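Local coordinates for protein aminotransferase TlmJ (Streptoalloteichus hindustanus, PDB 5UID) that probably catalyses pyridoxal 5'-phosphate-dependent transamination as a member of the DegT/DnrJ/EryC1 family of aminotransferases, at residues 65-70 and 243-248; 129-134 and 153-158. One frame throughout, in Å; residues are numbered along the deposited sequence.

Contact 1 (65-70 and 243-248); sequences LFLSME and RRSISN. With PLP (pyridoxal-5'-phosphate), chain J.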
ATOM      1  N   LEU A  65      -0.413   4.300  10.480  1.00 28.87           N
ATOM      2  CA  LEU A  65      -0.674   5.522  11.235  1.00 29.71           C
ATOM      3  C   LEU A  65      -2.046   6.096  10.896  1.00 32.56           C
ATOM      4  O   LEU A  65      -2.789   6.516  11.793  1.00 25.46           O
ATOM      5  CB  LEU A  65       0.425   6.552  10.969  1.00 27.61           C
ATOM      6  CG  LEU A  65       1.809   6.258  11.558  1.00 29.10           C
ATOM      7  CD1 LEU A  65       2.868   7.141  10.918  1.00 24.02           C
ATOM      8  CD2 LEU A  65       1.810   6.443  13.074  1.00 25.45           C
ATOM      9  N   PHE A  66      -2.396   6.128   9.606  1.00 24.78           N
ATOM     10  CA  PHE A  66      -3.723   6.587   9.207  1.00 28.93           C
ATOM     11  C   PHE A  66      -4.815   5.715   9.817  1.00 34.20           C
ATOM     12  O   PHE A  66      -5.840   6.227  10.282  1.00 37.88           O
ATOM     13  CB  PHE A  66      -3.847   6.599   7.682  1.00 24.70           C
ATOM     14  CG  PHE A  66      -3.434   7.894   7.043  1.00 31.37           C
ATOM     15  CD1 PHE A  66      -2.093   8.225   6.913  1.00 31.04           C
ATOM     16  CD2 PHE A  66      -4.388   8.774   6.552  1.00 25.97           C
ATOM     17  CE1 PHE A  66      -1.712   9.414   6.320  1.00 26.38           C
ATOM     18  CE2 PHE A  66      -4.013   9.965   5.959  1.00 31.78           C
ATOM     19  CZ  PHE A  66      -2.672  10.286   5.841  1.00 35.48           C
ATOM     20  N   LEU A  67      -4.614   4.395   9.821  1.00 27.43           N
ATOM     21  CA  LEU A  67      -5.621   3.497  10.379  1.00 30.69           C
ATOM     22  C   LEU A  67      -5.819   3.745  11.868  1.00 31.06           C
ATOM     23  O   LEU A  67      -6.954   3.731  12.360  1.00 37.20           O
ATOM     24  CB  LEU A  67      -5.231   2.040  10.134  1.00 27.44           C
ATOM     25  CG  LEU A  67      -5.338   1.515   8.703  1.00 30.21           C
ATOM     26  CD1 LEU A  67      -4.780   0.103   8.611  1.00 29.18           C
ATOM     27  CD2 LEU A  67      -6.779   1.559   8.225  1.00 33.43           C
ATOM     28  N   SER A  68      -4.729   3.975  12.604  1.00 27.95           N
ATOM     29  CA  SER A  68      -4.849   4.164  14.046  1.00 32.60           C
ATOM     30  C   SER A  68      -5.658   5.414  14.373  1.00 33.42           C
ATOM     31  O   SER A  68      -6.471   5.411  15.304  1.00 34.69           O
ATOM     32  CB  SER A  68      -3.463   4.229  14.690  1.00 27.51           C
ATOM     33  OG  SER A  68      -2.772   5.399  14.298  1.00 39.60           O
HETATM   34  N   MSE A  69      -5.461   6.488  13.611  1.00 34.64           N
HETATM   35  CA  MSE A  69      -6.233   7.710  13.814  1.00 33.82           C
HETATM   36  C   MSE A  69      -7.701   7.485  13.461  1.00 34.99           C
HETATM   37  O   MSE A  69      -8.589   8.109  14.041  1.00 35.53           O
HETATM   38  CB  MSE A  69      -5.657   8.863  12.988  1.00 30.49           C
HETATM   39  CG  MSE A  69      -4.262   9.308  13.425  1.00 35.15           C
HETATM   40 SE   MSE A  69      -4.180   9.860  15.303  0.71 34.34          SE
HETATM   41  CE  MSE A  69      -2.972   8.482  15.967  1.00 39.76           C
ATOM     42  N   GLU A  70      -7.952   6.590  12.501  1.00 34.61           N
ATOM     43  CA  GLU A  70      -9.329   6.229  12.174  1.00 31.11           C
ATOM     44  C   GLU A  70      -9.951   5.393  13.287  1.00 34.16           C
ATOM     45  O   GLU A  70     -11.071   5.669  13.734  1.00 30.12           O
ATOM     46  CB  GLU A  70      -9.377   5.474  10.845  1.00 29.41           C
ATOM     47  CG  GLU A  70      -9.010   6.316   9.633  1.00 36.67           C
ATOM     48  CD  GLU A  70      -8.920   5.495   8.359  1.00 47.48           C
ATOM     49  OE1 GLU A  70      -9.313   4.310   8.383  1.00 50.38           O
ATOM     50  OE2 GLU A  70      -8.454   6.035   7.333  1.00 51.80           O
ATOM     51  N   ARG A 243     -10.057   1.291   2.900  1.00 29.99           N
ATOM     52  CA  ARG A 243      -9.158   1.058   1.779  1.00 32.35           C
ATOM     53  C   ARG A 243      -8.671  -0.388   1.826  1.00 31.01           C
ATOM     54  O   ARG A 243      -9.102  -1.189   2.661  1.00 27.61           O
ATOM     55  CB  ARG A 243      -7.991   2.045   1.815  1.00 31.33           C
ATOM     56  CG  ARG A 243      -8.399   3.504   1.721  1.00 28.65           C
ATOM     57  CD  ARG A 243      -7.205   4.437   1.867  1.00 28.17           C
ATOM     58  NE  ARG A 243      -6.515   4.237   3.139  1.00 43.81           N
ATOM     59  CZ  ARG A 243      -6.845   4.847   4.274  1.00 51.35           C
ATOM     60  NH1 ARG A 243      -7.860   5.704   4.301  1.00 56.42           N
ATOM     61  NH2 ARG A 243      -6.162   4.601   5.382  1.00 46.03           N
ATOM     62  N   ARG A 244      -7.758  -0.741   0.925  1.00 29.12           N
ATOM     63  CA  ARG A 244      -7.083  -2.036   0.952  1.00 23.52           C
ATOM     64  C   ARG A 244      -5.692  -1.791   1.524  1.00 33.92           C
ATOM     65  O   ARG A 244      -4.814  -1.250   0.846  1.00 38.22           O
ATOM     66  CB  ARG A 244      -7.030  -2.659  -0.439  1.00 24.12           C
ATOM     67  CG  ARG A 244      -6.586  -4.116  -0.461  1.00 25.88           C
ATOM     68  CD  ARG A 244      -6.661  -4.672  -1.870  1.00 25.53           C
ATOM     69  NE  ARG A 244      -6.197  -6.055  -1.975  1.00 30.84           N
ATOM     70  CZ  ARG A 244      -4.941  -6.406  -2.239  1.00 35.84           C
ATOM     71  NH1 ARG A 244      -4.015  -5.473  -2.415  1.00 37.05           N
ATOM     72  NH2 ARG A 244      -4.610  -7.689  -2.334  1.00 22.76           N
ATOM     73  N   SER A 245      -5.496  -2.185   2.780  1.00 30.63           N
ATOM     74  CA  SER A 245      -4.324  -1.796   3.553  1.00 29.72           C
ATOM     75  C   SER A 245      -3.503  -3.004   3.994  1.00 31.01           C
ATOM     76  O   SER A 245      -2.800  -2.947   5.003  1.00 36.21           O
ATOM     77  CB  SER A 245      -4.748  -0.975   4.768  1.00 30.34           C
ATOM     78  OG  SER A 245      -5.617   0.079   4.392  1.00 24.50           O
ATOM     79  N   ILE A 246      -3.577  -4.097   3.248  1.00 26.01           N
ATOM     80  CA  ILE A 246      -2.934  -5.340   3.635  1.00 30.88           C
ATOM     81  C   ILE A 246      -1.606  -5.474   2.904  1.00 34.98           C
ATOM     82  O   ILE A 246      -1.327  -4.780   1.922  1.00 35.02           O
ATOM     83  CB  ILE A 246      -3.839  -6.558   3.351  1.00 29.98           C
ATOM     84  CG1 ILE A 246      -4.183  -6.627   1.859  1.00 31.61           C
ATOM     85  CG2 ILE A 246      -5.099  -6.492   4.197  1.00 31.85           C
ATOM     86  CD1 ILE A 246      -4.925  -7.884   1.455  1.00 32.09           C
ATOM     87  N   SER A 247      -0.770  -6.380   3.399  1.00 31.80           N
ATOM     88  CA  SER A 247       0.462  -6.770   2.737  1.00 30.46           C
ATOM     89  C   SER A 247       0.230  -8.097   2.014  1.00 31.20           C
ATOM     90  O   SER A 247      -0.908  -8.548   1.852  1.00 35.30           O
ATOM     91  CB  SER A 247       1.603  -6.851   3.753  1.00 32.37           C
ATOM     92  OG  SER A 247       2.857  -6.960   3.104  1.00 36.70           O
ATOM     93  N   ASN A 248       1.311  -8.741   1.574  1.00 25.53           N
ATOM     94  CA  ASN A 248       1.200  -9.992   0.838  1.00 29.53           C
ATOM     95  C   ASN A 248       2.244 -10.981   1.344  1.00 36.31           C
ATOM     96  O   ASN A 248       3.159 -10.629   2.095  1.00 30.73           O
ATOM     97  CB  ASN A 248       1.339  -9.767  -0.676  1.00 30.12           C
ATOM     98  CG  ASN A 248       2.648  -9.096  -1.052  1.00 38.42           C
ATOM     99  OD1 ASN A 248       3.719  -9.698  -0.955  1.00 32.64           O
ATOM    100  ND2 ASN A 248       2.565  -7.851  -1.504  1.00 27.11           N
TER
HETATM  101  N1  PLP J 406       6.805  -8.294  -3.825  1.00 61.88           N
HETATM  102  C2  PLP J 406       7.828  -7.911  -2.988  1.00 65.68           C
HETATM  103  C2A PLP J 406       9.062  -8.751  -2.874  1.00 63.89           C
HETATM  104  C3  PLP J 406       7.724  -6.741  -2.246  1.00 66.50           C
HETATM  105  O3  PLP J 406       8.754  -6.381  -1.419  1.00 71.34           O
HETATM  106  C4  PLP J 406       6.587  -5.943  -2.323  1.00 61.79           C
HETATM  107  C4A PLP J 406       6.282  -5.121  -1.100  1.00 65.09           C
HETATM  108  O4A PLP J 406       5.248  -5.278  -0.449  1.00 64.92           O
HETATM  109  C5  PLP J 406       5.555  -6.344  -3.174  1.00 60.88           C
HETATM  110  C6  PLP J 406       5.675  -7.513  -3.915  1.00 60.00           C
HETATM  111  C5A PLP J 406       4.288  -5.528  -3.333  1.00 65.30           C
HETATM  112  O4P PLP J 406       4.580  -4.152  -3.443  1.00 61.87           O
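Glu70 and Arg243 form the salt bridge that ties helix 61-72 to the loop running into helix 249-280. A single carboxylate oxygen does the work. Glu70 OE2 takes Arg243 NH1 at 3.1 Å through its syn lone pair, with the oxygen close to the guanidinium plane. Arg243 NH2 adds a weak second bond to the same Glu70 OE2 at 3.3 Å. The carboxylate and guanidinium planes are turned 73° apart, so this is not a flat two-oxygen pairing. The arginine chain is extended as far as CD and bends at chi3 (-59°), which turns NE off that line. Arg243 NH2 also makes a salt bridge with Glu63, its strongest polar partner. Two acidic residues of one helix share the guanidinium. Arg243 of the second subunit comes close by, NE to NE, and the acids are likely to offset this gathering of positive charge. Glu63 also accepts a hydrogen bond from Ser245 OG, a further polar tie between helix and loop.

Packing adds little. Phe66 CB lies 3.8 Å from Arg243 NH2, a carbon against the guanidinium, in an oblique approach. Between carbons, Leu67 CD1 meets Ser245 CB at 4.0 Å. Leu67 and Glu70 also pack on Leu211 of helix 202-212.

Further along the loop the partners are a bound pyridoxal-5'-phosphate and the second subunit. Asn248 ND2 lies 3.4 Å from PLP C5A and is hydrogen-bonded to Asp193 of the second subunit. Asn248 OD1 caps the backbone N of Ala251 at the start of helix 249-280. Arg244 makes a salt bridge to the same Asp193 of the second subunit. Asn248 is the N-cap residue of that helix and belongs to the pyridoxal phosphate pocket, which here lies at the subunit interface, as in fold type I aminotransferases.

Contact 2 (129-134 and 153-158); sequences VVVLHY and VPLVED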
ATOM      1  N   VAL A 129      -1.794  10.833  21.518  1.00 32.54           N
ATOM      2  CA  VAL A 129      -0.413  11.298  21.496  1.00 30.58           C
ATOM      3  C   VAL A 129       0.384  10.334  20.629  1.00 35.47           C
ATOM      4  O   VAL A 129       0.276   9.113  20.793  1.00 38.15           O
ATOM      5  CB  VAL A 129       0.189  11.387  22.911  1.00 30.59           C
ATOM      6  CG1 VAL A 129       1.672  11.725  22.840  1.00 32.09           C
ATOM      7  CG2 VAL A 129      -0.553  12.423  23.742  1.00 34.17           C
ATOM      8  N   VAL A 130       1.164  10.877  19.699  1.00 30.74           N
ATOM      9  CA  VAL A 130       2.021  10.086  18.825  1.00 30.82           C
ATOM     10  C   VAL A 130       3.464  10.462  19.117  1.00 32.00           C
ATOM     11  O   VAL A 130       3.804  11.649  19.160  1.00 36.68           O
ATOM     12  CB  VAL A 130       1.689  10.307  17.337  1.00 30.30           C
ATOM     13  CG1 VAL A 130       2.581   9.437  16.458  1.00 30.48           C
ATOM     14  CG2 VAL A 130       0.225  10.009  17.072  1.00 30.46           C
ATOM     15  N   VAL A 131       4.305   9.455  19.327  1.00 25.44           N
ATOM     16  CA  VAL A 131       5.719   9.667  19.595  1.00 24.98           C
ATOM     17  C   VAL A 131       6.519   8.644  18.797  1.00 27.71           C
ATOM     18  O   VAL A 131       6.023   7.564  18.463  1.00 26.32           O
ATOM     19  CB  VAL A 131       6.028   9.571  21.108  1.00 37.89           C
ATOM     20  CG1 VAL A 131       6.012   8.121  21.577  1.00 34.55           C
ATOM     21  CG2 VAL A 131       7.350  10.237  21.435  1.00 49.74           C
ATOM     22  N   LEU A 132       7.751   9.004  18.462  1.00 25.28           N
ATOM     23  CA  LEU A 132       8.706   8.072  17.883  1.00 25.43           C
ATOM     24  C   LEU A 132       9.885   7.908  18.837  1.00 25.75           C
ATOM     25  O   LEU A 132       9.933   8.508  19.914  1.00 27.12           O
ATOM     26  CB  LEU A 132       9.160   8.530  16.491  1.00 25.32           C
ATOM     27  CG  LEU A 132       9.680   9.948  16.240  1.00 31.51           C
ATOM     28  CD1 LEU A 132      11.124  10.130  16.700  1.00 25.60           C
ATOM     29  CD2 LEU A 132       9.542  10.288  14.761  1.00 32.08           C
ATOM     30  N   HIS A 133      10.837   7.075  18.433  1.00 29.47           N
ATOM     31  CA  HIS A 133      12.020   6.763  19.230  1.00 28.75           C
ATOM     32  C   HIS A 133      13.229   7.162  18.392  1.00 27.12           C
ATOM     33  O   HIS A 133      13.795   6.329  17.680  1.00 23.09           O
ATOM     34  CB  HIS A 133      12.050   5.282  19.611  1.00 29.89           C
ATOM     35  CG  HIS A 133      10.710   4.727  19.984  1.00 30.33           C
ATOM     36  ND1 HIS A 133       9.897   4.077  19.081  1.00 30.24           N
ATOM     37  CD2 HIS A 133      10.039   4.734  21.160  1.00 28.91           C
ATOM     38  CE1 HIS A 133       8.784   3.701  19.685  1.00 31.68           C
ATOM     39  NE2 HIS A 133       8.844   4.088  20.948  1.00 30.84           N
ATOM     40  N   TYR A 134      13.625   8.433  18.489  1.00 25.86           N
ATOM     41  CA  TYR A 134      14.543   9.010  17.513  1.00 28.89           C
ATOM     42  C   TYR A 134      15.836   8.214  17.426  1.00 29.88           C
ATOM     43  O   TYR A 134      16.523   8.006  18.432  1.00 28.24           O
ATOM     44  CB  TYR A 134      14.847  10.468  17.848  1.00 24.92           C
ATOM     45  CG  TYR A 134      15.649  11.132  16.751  1.00 24.58           C
ATOM     46  CD1 TYR A 134      15.017  11.722  15.665  1.00 22.62           C
ATOM     47  CD2 TYR A 134      17.039  11.136  16.782  1.00 27.34           C
ATOM     48  CE1 TYR A 134      15.748  12.315  14.650  1.00 23.17           C
ATOM     49  CE2 TYR A 134      17.776  11.725  15.773  1.00 27.88           C
ATOM     50  CZ  TYR A 134      17.124  12.313  14.710  1.00 24.05           C
ATOM     51  OH  TYR A 134      17.856  12.901  13.705  1.00 27.40           O
ATOM     52  N   VAL A 153      -5.309   9.461  27.827  1.00 44.07           N
ATOM     53  CA  VAL A 153      -5.105   9.767  26.413  1.00 37.96           C
ATOM     54  C   VAL A 153      -4.421   8.571  25.754  1.00 38.87           C
ATOM     55  O   VAL A 153      -3.388   8.113  26.260  1.00 40.53           O
ATOM     56  CB  VAL A 153      -4.264  11.043  26.232  1.00 32.42           C
ATOM     57  CG1 VAL A 153      -3.898  11.237  24.772  1.00 30.40           C
ATOM     58  CG2 VAL A 153      -5.029  12.253  26.763  1.00 36.61           C
ATOM     59  N   PRO A 154      -4.960   8.041  24.658  1.00 34.97           N
ATOM     60  CA  PRO A 154      -4.285   6.935  23.971  1.00 31.81           C
ATOM     61  C   PRO A 154      -2.932   7.366  23.422  1.00 34.99           C
ATOM     62  O   PRO A 154      -2.775   8.470  22.895  1.00 32.57           O
ATOM     63  CB  PRO A 154      -5.260   6.568  22.844  1.00 28.55           C
ATOM     64  CG  PRO A 154      -6.583   7.098  23.294  1.00 36.84           C
ATOM     65  CD  PRO A 154      -6.274   8.341  24.069  1.00 38.04           C
ATOM     66  N   LEU A 155      -1.950   6.479  23.551  1.00 35.65           N
ATOM     67  CA  LEU A 155      -0.591   6.731  23.089  1.00 33.79           C
ATOM     68  C   LEU A 155      -0.289   5.828  21.901  1.00 38.82           C
ATOM     69  O   LEU A 155      -0.417   4.603  21.999  1.00 36.17           O
ATOM     70  CB  LEU A 155       0.420   6.493  24.209  1.00 33.19           C
ATOM     71  CG  LEU A 155       1.883   6.609  23.787  1.00 30.80           C
ATOM     72  CD1 LEU A 155       2.186   8.015  23.300  1.00 25.50           C
ATOM     73  CD2 LEU A 155       2.806   6.220  24.934  1.00 35.67           C
ATOM     74  N   VAL A 156       0.114   6.435  20.787  1.00 32.54           N
ATOM     75  CA  VAL A 156       0.503   5.715  19.582  1.00 26.00           C
ATOM     76  C   VAL A 156       2.010   5.847  19.418  1.00 27.68           C
ATOM     77  O   VAL A 156       2.551   6.959  19.454  1.00 24.26           O
ATOM     78  CB  VAL A 156      -0.234   6.247  18.341  1.00 29.76           C
ATOM     79  CG1 VAL A 156       0.193   5.476  17.100  1.00 25.62           C
ATOM     80  CG2 VAL A 156      -1.741   6.151  18.538  1.00 28.52           C
ATOM     81  N   GLU A 157       2.686   4.717  19.243  1.00 26.16           N
ATOM     82  CA  GLU A 157       4.136   4.684  19.090  1.00 30.91           C
ATOM     83  C   GLU A 157       4.483   4.442  17.626  1.00 31.01           C
ATOM     84  O   GLU A 157       4.272   3.342  17.106  1.00 26.46           O
ATOM     85  CB  GLU A 157       4.752   3.600  19.970  1.00 26.16           C
ATOM     86  CG  GLU A 157       4.905   3.978  21.428  1.00 30.14           C
ATOM     87  CD  GLU A 157       5.531   2.859  22.228  1.00 31.68           C
ATOM     88  OE1 GLU A 157       4.781   2.105  22.885  1.00 30.32           O
ATOM     89  OE2 GLU A 157       6.771   2.713  22.171  1.00 29.95           O
ATOM     90  N   ASP A 158       5.015   5.466  16.968  1.00 27.64           N
ATOM     91  CA  ASP A 158       5.637   5.285  15.658  1.00 32.91           C
ATOM     92  C   ASP A 158       7.011   4.680  15.920  1.00 27.09           C
ATOM     93  O   ASP A 158       7.989   5.383  16.177  1.00 27.91           O
ATOM     94  CB  ASP A 158       5.718   6.605  14.897  1.00 26.76           C
ATOM     95  CG  ASP A 158       6.254   6.437  13.480  1.00 28.73           C
ATOM     96  OD1 ASP A 158       6.733   5.333  13.141  1.00 27.35           O
ATOM     97  OD2 ASP A 158       6.195   7.414  12.698  1.00 25.51           O
TER
HETATM   98  O   HOH W   1      10.608   5.059  16.273  1.00 21.91           O
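His133, just past strand 126-132, reaches back to Glu157 on the neighbouring strand. His133 NE2 donates to Glu157 OE2 at 2.8 Å, in the ring plane and onto the anti lone pair. The ring and carboxylate planes stand 73° apart. Beside them, Val131 CG1 touches Leu155 CD1, and that methyl packs on Val129 CG1 at 3.8 Å. On the other face Val130 and Val156 lie side by side.

Four backbone bonds hold the two strands in parallel register. Val156 N to Val129 O is the shortest, at 2.7 Å and almost straight (178°). Beyond them, a water bridges His133 N and Asp158 O. Glu157 is gripped by backbone N-H groups of Gly173, its strongest partner, and Gly176. An alanine in place of His133 would probably leave Glu157 OE2 without its imidazole donor and open a gap beside Leu141 and Cys172.

Helix 141-151 covers the face of Val129, Leu155 and Glu157. Strands 126-132 and 155-158 with this helix make a beta-alpha-beta crossover unit in the central sheet of the aminotransferase fold. Asp158, at the end of strand 155-158, brings OD2 close to N1 of the pyridoxal-modified lysine at position 187, where fold type I enzymes carry an aspartate.

In the fold
Both contacts are buried, but contact 2 lies deeper: its centre is about 10 Å from the centre of the chain, against about 16 Å for that of contact 1. Their centres are about 17 Å apart. Helix 61-72 joins them: it carries 65-70 and packs on the sheet face of Val130, Val156 and Asp158. Met69 CE lies 3.7 Å from both Val130 CG2 and Val156 CG2. Contact 2 relies on backbone bonds between neighbouring strands and on valine and leucine packing, with one histidine-carboxylate bond. Contact 1 joins a helix to a loop with little buried area and relies on charge. The second subunit reaches contact 1, while no other protein chain of the assembly touches contact 2.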